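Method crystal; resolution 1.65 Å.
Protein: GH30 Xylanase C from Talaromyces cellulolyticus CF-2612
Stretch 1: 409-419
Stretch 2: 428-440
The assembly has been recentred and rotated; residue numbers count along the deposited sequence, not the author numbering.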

ATOM      1  N   GLY A 409      -5.552 -18.383 -25.597  1.00 21.32           N
ATOM      2  CA  GLY A 409      -6.270 -18.880 -24.405  1.00 20.94           C
ATOM      3  C   GLY A 409      -7.488 -18.027 -24.091  1.00 21.16           C
ATOM      4  O   GLY A 409      -8.308 -18.453 -23.267  1.00 20.78           O
ATOM      5  N   ILE A 410      -7.588 -16.865 -24.719  1.00 21.17           N
ATOM      6  CA  ILE A 410      -8.756 -15.946 -24.637  1.00 23.29           C
ATOM      7  C   ILE A 410      -9.120 -15.531 -26.069  1.00 25.44           C
ATOM      8  O   ILE A 410      -8.200 -15.380 -26.921  1.00 23.67           O
ATOM      9  CB  ILE A 410      -8.488 -14.728 -23.732  1.00 24.68           C
ATOM     10  CG1 ILE A 410      -7.253 -13.945 -24.205  1.00 27.50           C
ATOM     11  CG2 ILE A 410      -8.378 -15.167 -22.264  1.00 25.68           C
ATOM     12  CD1 ILE A 410      -6.961 -12.697 -23.386  1.00 30.05           C
ATOM     13  N   THR A 411     -10.421 -15.340 -26.328  1.00 21.27           N
ATOM     14  CA  THR A 411     -10.934 -14.866 -27.634  1.00 22.94           C
ATOM     15  C   THR A 411     -11.431 -13.443 -27.420  1.00 22.91           C
ATOM     16  O   THR A 411     -12.480 -13.282 -26.790  1.00 21.18           O
ATOM     17  CB  THR A 411     -12.010 -15.833 -28.154  1.00 25.46           C
ATOM     18  OG1 THR A 411     -11.395 -17.126 -28.122  1.00 28.09           O
ATOM     19  CG2 THR A 411     -12.536 -15.494 -29.529  1.00 27.12           C
ATOM     20  N   ALA A 412     -10.687 -12.443 -27.892  1.00 20.80           N
ATOM     21  CA  ALA A 412     -10.999 -11.031 -27.652  1.00 20.58           C
ATOM     22  C   ALA A 412     -12.021 -10.592 -28.674  1.00 22.43           C
ATOM     23  O   ALA A 412     -11.796 -10.883 -29.847  1.00 25.13           O
ATOM     24  CB  ALA A 412      -9.752 -10.193 -27.765  1.00 19.84           C
ATOM     25  N   SER A 413     -13.031  -9.845 -28.242  1.00 21.30           N
ATOM     26  CA  SER A 413     -13.892  -9.053 -29.142  1.00 23.46           C
ATOM     27  C   SER A 413     -13.268  -7.669 -29.365  1.00 24.95           C
ATOM     28  O   SER A 413     -13.401  -7.141 -30.472  1.00 24.95           O
ATOM     29  CB  SER A 413     -15.312  -8.976 -28.650  1.00 23.92           C
ATOM     30  OG  SER A 413     -15.389  -8.282 -27.441  1.00 28.55           O
ATOM     31  N   LYS A 414     -12.615  -7.080 -28.359  1.00 22.86           N
ATOM     32  CA  LYS A 414     -12.061  -5.707 -28.454  1.00 22.95           C
ATOM     33  C   LYS A 414     -10.835  -5.602 -27.542  1.00 22.64           C
ATOM     34  O   LYS A 414     -10.752  -6.357 -26.551  1.00 19.34           O
ATOM     35  CB  LYS A 414     -13.008  -4.633 -27.907  1.00 27.64           C
ATOM     36  CG  LYS A 414     -14.171  -4.215 -28.776  1.00 35.76           C
ATOM     37  CD  LYS A 414     -15.246  -3.584 -27.936  1.00 39.19           C
ATOM     38  CE  LYS A 414     -14.698  -2.665 -26.861  1.00 44.32           C
ATOM     39  NZ  LYS A 414     -15.710  -2.381 -25.816  1.00 47.97           N
ATOM     40  N   VAL A 415      -9.948  -4.663 -27.847  1.00 20.59           N
ATOM     41  CA  VAL A 415      -8.763  -4.409 -26.989  1.00 20.11           C
ATOM     42  C   VAL A 415      -8.518  -2.907 -26.976  1.00 21.85           C
ATOM     43  O   VAL A 415      -8.586  -2.283 -28.047  1.00 20.73           O
ATOM     44  CB  VAL A 415      -7.529  -5.222 -27.425  1.00 20.29           C
ATOM     45  CG1 VAL A 415      -7.115  -4.981 -28.867  1.00 22.15           C
ATOM     46  CG2 VAL A 415      -6.358  -4.964 -26.485  1.00 19.34           C
ATOM     47  N   SER A 416      -8.289  -2.346 -25.779  1.00 19.11           N
ATOM     48  CA  SER A 416      -7.729  -0.995 -25.575  1.00 19.12           C
ATOM     49  C   SER A 416      -6.377  -1.217 -24.916  1.00 17.40           C
ATOM     50  O   SER A 416      -6.356  -1.884 -23.916  1.00 17.27           O
ATOM     51  CB  SER A 416      -8.641  -0.116 -24.739  1.00 19.46           C
ATOM     52  OG  SER A 416      -9.878   0.056 -25.403  1.00 22.52           O
ATOM     53  N   ALA A 417      -5.297  -0.735 -25.505  1.00 18.63           N
ATOM     54  CA  ALA A 417      -3.942  -0.953 -24.971  1.00 18.49           C
ATOM     55  C   ALA A 417      -3.208   0.378 -24.812  1.00 17.24           C
ATOM     56  O   ALA A 417      -3.522   1.396 -25.481  1.00 16.34           O
ATOM     57  CB  ALA A 417      -3.174  -1.924 -25.816  1.00 19.33           C
ATOM     58  N   TYR A 418      -2.289   0.364 -23.848  1.00 18.27           N
ATOM     59  CA  TYR A 418      -1.523   1.531 -23.370  1.00 18.62           C
ATOM     60  C   TYR A 418      -0.088   1.100 -23.159  1.00 17.79           C
ATOM     61  O   TYR A 418       0.161  -0.085 -22.848  1.00 17.60           O
ATOM     62  CB  TYR A 418      -2.082   2.069 -22.056  1.00 20.11           C
ATOM     63  CG  TYR A 418      -3.563   2.271 -22.130  1.00 23.65           C
ATOM     64  CD1 TYR A 418      -4.387   1.172 -21.978  1.00 26.72           C
ATOM     65  CD2 TYR A 418      -4.133   3.500 -22.400  1.00 25.35           C
ATOM     66  CE1 TYR A 418      -5.756   1.286 -22.089  1.00 29.44           C
ATOM     67  CE2 TYR A 418      -5.511   3.634 -22.491  1.00 28.61           C
ATOM     68  CZ  TYR A 418      -6.316   2.521 -22.321  1.00 29.01           C
ATOM     69  OH  TYR A 418      -7.684   2.538 -22.376  1.00 34.80           O
ATOM     70  N   TYR A 419       0.838   2.028 -23.376  1.00 18.93           N
ATOM     71  CA  TYR A 419       2.270   1.773 -23.128  1.00 17.27           C
ATOM     72  C   TYR A 419       2.904   2.976 -22.430  1.00 17.07           C
ATOM     73  O   TYR A 419       2.399   4.128 -22.435  1.00 17.00           O
ATOM     74  CB  TYR A 419       3.053   1.428 -24.404  1.00 18.32           C
ATOM     75  CG  TYR A 419       3.408   2.586 -25.308  1.00 18.90           C
ATOM     76  CD1 TYR A 419       2.445   3.217 -26.061  1.00 19.77           C
ATOM     77  CD2 TYR A 419       4.707   3.061 -25.408  1.00 20.49           C
ATOM     78  CE1 TYR A 419       2.745   4.287 -26.882  1.00 22.59           C
ATOM     79  CE2 TYR A 419       5.038   4.100 -26.261  1.00 21.14           C
ATOM     80  CZ  TYR A 419       4.051   4.722 -26.993  1.00 23.25           C
ATOM     81  OH  TYR A 419       4.307   5.773 -27.814  1.00 24.89           O
ATOM     82  N   SER A 428       0.316   6.090 -22.920  1.00 17.31           N
ATOM     83  CA  SER A 428      -0.088   6.540 -24.267  1.00 19.89           C
ATOM     84  C   SER A 428      -0.743   5.372 -24.991  1.00 17.49           C
ATOM     85  O   SER A 428      -0.485   4.218 -24.618  1.00 17.44           O
ATOM     86  CB  SER A 428       1.114   7.056 -25.029  1.00 19.39           C
ATOM     87  OG  SER A 428       1.644   8.200 -24.379  1.00 21.04           O
ATOM     88  N   THR A 429      -1.604   5.671 -25.954  1.00 18.22           N
ATOM     89  CA  THR A 429      -2.316   4.632 -26.738  1.00 18.85           C
ATOM     90  C   THR A 429      -1.293   3.764 -27.444  1.00 19.21           C
ATOM     91  O   THR A 429      -0.410   4.309 -28.116  1.00 18.63           O
ATOM     92  CB  THR A 429      -3.307   5.225 -27.748  1.00 21.09           C
ATOM     93  OG1 THR A 429      -4.123   6.156 -27.035  1.00 24.80           O
ATOM     94  CG2 THR A 429      -4.166   4.157 -28.387  1.00 21.52           C
ATOM     95  N   PHE A 430      -1.450   2.461 -27.308  1.00 18.21           N
ATOM     96  CA  PHE A 430      -0.588   1.446 -27.922  1.00 20.22           C
ATOM     97  C   PHE A 430      -1.389   0.749 -29.021  1.00 24.36           C
ATOM     98  O   PHE A 430      -2.557   0.346 -28.796  1.00 24.94           O
ATOM     99  CB  PHE A 430      -0.129   0.451 -26.868  1.00 21.26           C
ATOM    100  CG  PHE A 430       0.703  -0.656 -27.419  1.00 21.92           C
ATOM    101  CD1 PHE A 430       2.031  -0.438 -27.716  1.00 23.38           C
ATOM    102  CD2 PHE A 430       0.139  -1.893 -27.702  1.00 21.28           C
ATOM    103  CE1 PHE A 430       2.807  -1.456 -28.220  1.00 20.85           C
ATOM    104  CE2 PHE A 430       0.922  -2.913 -28.204  1.00 22.12           C
ATOM    105  CZ  PHE A 430       2.252  -2.687 -28.480  1.00 23.54           C
ATOM    106  N   SER A 431      -0.725   0.625 -30.163  1.00 26.87           N
ATOM    107  CA  SER A 431      -1.213   0.013 -31.418  1.00 31.25           C
ATOM    108  C   SER A 431      -1.226  -1.512 -31.291  1.00 25.93           C
ATOM    109  O   SER A 431      -0.274  -2.145 -31.757  1.00 28.01           O
ATOM    110  CB  SER A 431      -0.291   0.478 -32.527  1.00 32.35           C
ATOM    111  OG  SER A 431      -0.892   0.282 -33.785  1.00 45.18           O
ATOM    112  N   ALA A 432      -2.227  -2.099 -30.639  1.00 24.97           N
ATOM    113  CA  ALA A 432      -2.319  -3.567 -30.509  1.00 25.36           C
ATOM    114  C   ALA A 432      -2.909  -4.133 -31.805  1.00 23.76           C
ATOM    115  O   ALA A 432      -3.664  -3.428 -32.480  1.00 27.20           O
ATOM    116  CB  ALA A 432      -3.156  -3.988 -29.331  1.00 25.71           C
ATOM    117  N   THR A 433      -2.563  -5.367 -32.119  1.00 22.76           N
ATOM    118  CA  THR A 433      -3.168  -6.140 -33.230  1.00 23.86           C
ATOM    119  C   THR A 433      -4.289  -7.016 -32.684  1.00 23.67           C
ATOM    120  O   THR A 433      -4.251  -7.402 -31.502  1.00 21.39           O
ATOM    121  CB  THR A 433      -2.117  -6.968 -33.976  1.00 23.70           C
ATOM    122  OG1 THR A 433      -1.618  -7.969 -33.096  1.00 21.45           O
ATOM    123  CG2 THR A 433      -1.008  -6.096 -34.524  1.00 23.06           C
ATOM    124  N   LEU A 434      -5.228  -7.385 -33.553  1.00 23.38           N
ATOM    125  CA  LEU A 434      -6.312  -8.310 -33.169  1.00 24.92           C
ATOM    126  C   LEU A 434      -6.692  -9.125 -34.408  1.00 24.08           C
ATOM    127  O   LEU A 434      -7.270  -8.540 -35.303  1.00 24.27           O
ATOM    128  CB  LEU A 434      -7.475  -7.501 -32.581  1.00 24.58           C
ATOM    129  CG  LEU A 434      -8.707  -8.317 -32.217  1.00 25.12           C
ATOM    130  CD1 LEU A 434      -8.358  -9.432 -31.229  1.00 26.32           C
ATOM    131  CD2 LEU A 434      -9.810  -7.422 -31.683  1.00 28.85           C
ATOM    132  N   ASN A 435      -6.367 -10.420 -34.424  1.00 27.19           N
ATOM    133  CA  ASN A 435      -6.599 -11.346 -35.570  1.00 27.94           C
ATOM    134  C   ASN A 435      -7.333 -12.584 -35.076  1.00 25.48           C
ATOM    135  O   ASN A 435      -6.721 -13.350 -34.319  1.00 25.11           O
ATOM    136  CB  ASN A 435      -5.276 -11.751 -36.226  1.00 29.32           C
ATOM    137  CG  ASN A 435      -4.521 -10.554 -36.773  1.00 37.44           C
ATOM    138  OD1 ASN A 435      -5.001  -9.883 -37.688  1.00 41.19           O
ATOM    139  ND2 ASN A 435      -3.367 -10.244 -36.192  1.00 38.77           N
ATOM    140  N   GLY A 436      -8.561 -12.817 -35.541  1.00 26.34           N
ATOM    141  CA  GLY A 436      -9.341 -14.015 -35.191  1.00 28.29           C
ATOM    142  C   GLY A 436      -9.478 -14.161 -33.696  1.00 27.80           C
ATOM    143  O   GLY A 436      -9.348 -15.311 -33.198  1.00 33.48           O
ATOM    144  N   GLY A 437      -9.664 -13.045 -32.989  1.00 29.52           N
ATOM    145  CA  GLY A 437      -9.805 -13.003 -31.517  1.00 26.29           C
ATOM    146  C   GLY A 437      -8.470 -13.096 -30.783  1.00 25.13           C
ATOM    147  O   GLY A 437      -8.475 -13.023 -29.528  1.00 23.77           O
ATOM    148  N   THR A 438      -7.343 -13.165 -31.490  1.00 23.35           N
ATOM    149  CA  THR A 438      -5.983 -13.175 -30.879  1.00 24.10           C
ATOM    150  C   THR A 438      -5.408 -11.746 -30.821  1.00 24.61           C
ATOM    151  O   THR A 438      -5.132 -11.118 -31.877  1.00 22.89           O
ATOM    152  CB  THR A 438      -5.083 -14.184 -31.604  1.00 24.97           C
ATOM    153  OG1 THR A 438      -5.578 -15.485 -31.274  1.00 23.39           O
ATOM    154  CG2 THR A 438      -3.635 -14.111 -31.188  1.00 26.76           C
ATOM    155  N   VAL A 439      -5.169 -11.261 -29.604  1.00 23.05           N
ATOM    156  CA  VAL A 439      -4.507  -9.944 -29.349  1.00 21.77           C
ATOM    157  C   VAL A 439      -2.987 -10.111 -29.497  1.00 22.13           C
ATOM    158  O   VAL A 439      -2.443 -11.153 -29.109  1.00 22.92           O
ATOM    159  CB  VAL A 439      -4.875  -9.400 -27.952  1.00 21.36           C
ATOM    160  CG1 VAL A 439      -4.051  -8.185 -27.578  1.00 20.43           C
ATOM    161  CG2 VAL A 439      -6.341  -9.024 -27.839  1.00 22.92           C
ATOM    162  N   GLY A 440      -2.320  -9.123 -30.072  1.00 23.12           N
ATOM    163  CA  GLY A 440      -0.851  -9.127 -30.129  1.00 21.73           C
ATOM    164  C   GLY A 440      -0.316  -7.725 -30.151  1.00 20.02           C
ATOM    165  O   GLY A 440      -1.112  -6.721 -30.053  1.00 19.94           O
TER
HETATM  166  O   HOH W   1      -7.097 -16.148 -29.308  1.00 33.35           O
HETATM  167  O   HOH W   2      -9.152 -16.564 -30.697  1.00 32.40           O
HETATM  168  O   HOH W   3      -5.130   0.380 -28.122  1.00 29.96           O

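The two stretches meet as a short antiparallel strand pairing at one end and a single backbone hydrogen bond to a tight turn at the other, with small apolar side chains filling the space between; together they bury 703 Å², both sides summed.

The strand pairing is defined by its backbone bonds. Tyr-419 and Ser-428 bond reciprocally: Tyr-419 N donates to Ser-428 O at 2.8 Å with an N-H...O angle of 159°, and Ser-428 N donates to Tyr-419 O at 2.9 Å and 153°. Two residues along, Phe-430 N donates to Ala-417 O at 3.0 Å, nearly linear at 172°. On the other side of this pair the direct link is replaced by water 3, which accepts from Ala-417 N at 2.8 Å and donates to Phe-430 O at 2.7 Å. Ala-417 N and Phe-430 O are 4.4 Å apart, too far for a direct bond. The strands run at 124° to each other, and farther on the backbones are well apart, with Val-415 CA 7.4 Å from Ala-432 CA. Between these pairs, Tyr-418 faces Thr-429 in a non-hydrogen-bonded position, where Tyr-418 CA makes a CA-H...O contact with Ser-428 O at 3.1 Å.

Ala-417, Tyr-419, Ser-428 and Phe-430 direct their side chains to the same face of the sheet. Tyr-419 reaches diagonally, its CD1 lying 3.9 Å from Phe-430 CB, while its CE1 brings the ring edge to 3.4 Å from Thr-429 O, so that a polarised ring C-H faces a carbonyl oxygen. The methyl of Ala-417 sits at the edge of the Phe-430 ring, with Ala-417 CB 3.8 Å from Phe-430 CD2.

Farther along, contact passes to side chains. Ala-432 CB lies 4.1 Å from both Ala-417 CB and Val-415 CG1, and Val-415 CB is 4.0 Å from Val-439 CG2. Ala-412 CB then packs 3.6 Å from Val-439 CG2 and 3.8 Å from Leu-434 CD1. These are van der Waals distances between apolar groups that gain by excluding water.

The second anchor is the type I' turn from Asn-435 to Thr-438. Ala-412 N donates to Gly-437 O at 2.8 Å and 176°, and Gly-437 CA returns a CA-H...O contact to Ala-412 O at 3.4 Å. Glycine suits this site twice over: the phi of Gly-437, 79°, is unfavourable for most residues, and an ideal CB on Gly-437 would stand 2.7 Å from Thr-411 CG2, a clash. Water 1 adds a bridge, donating to Ile-410 O at 2.7 Å and hydrogen bonding to Thr-438 OG1 at 2.6 Å.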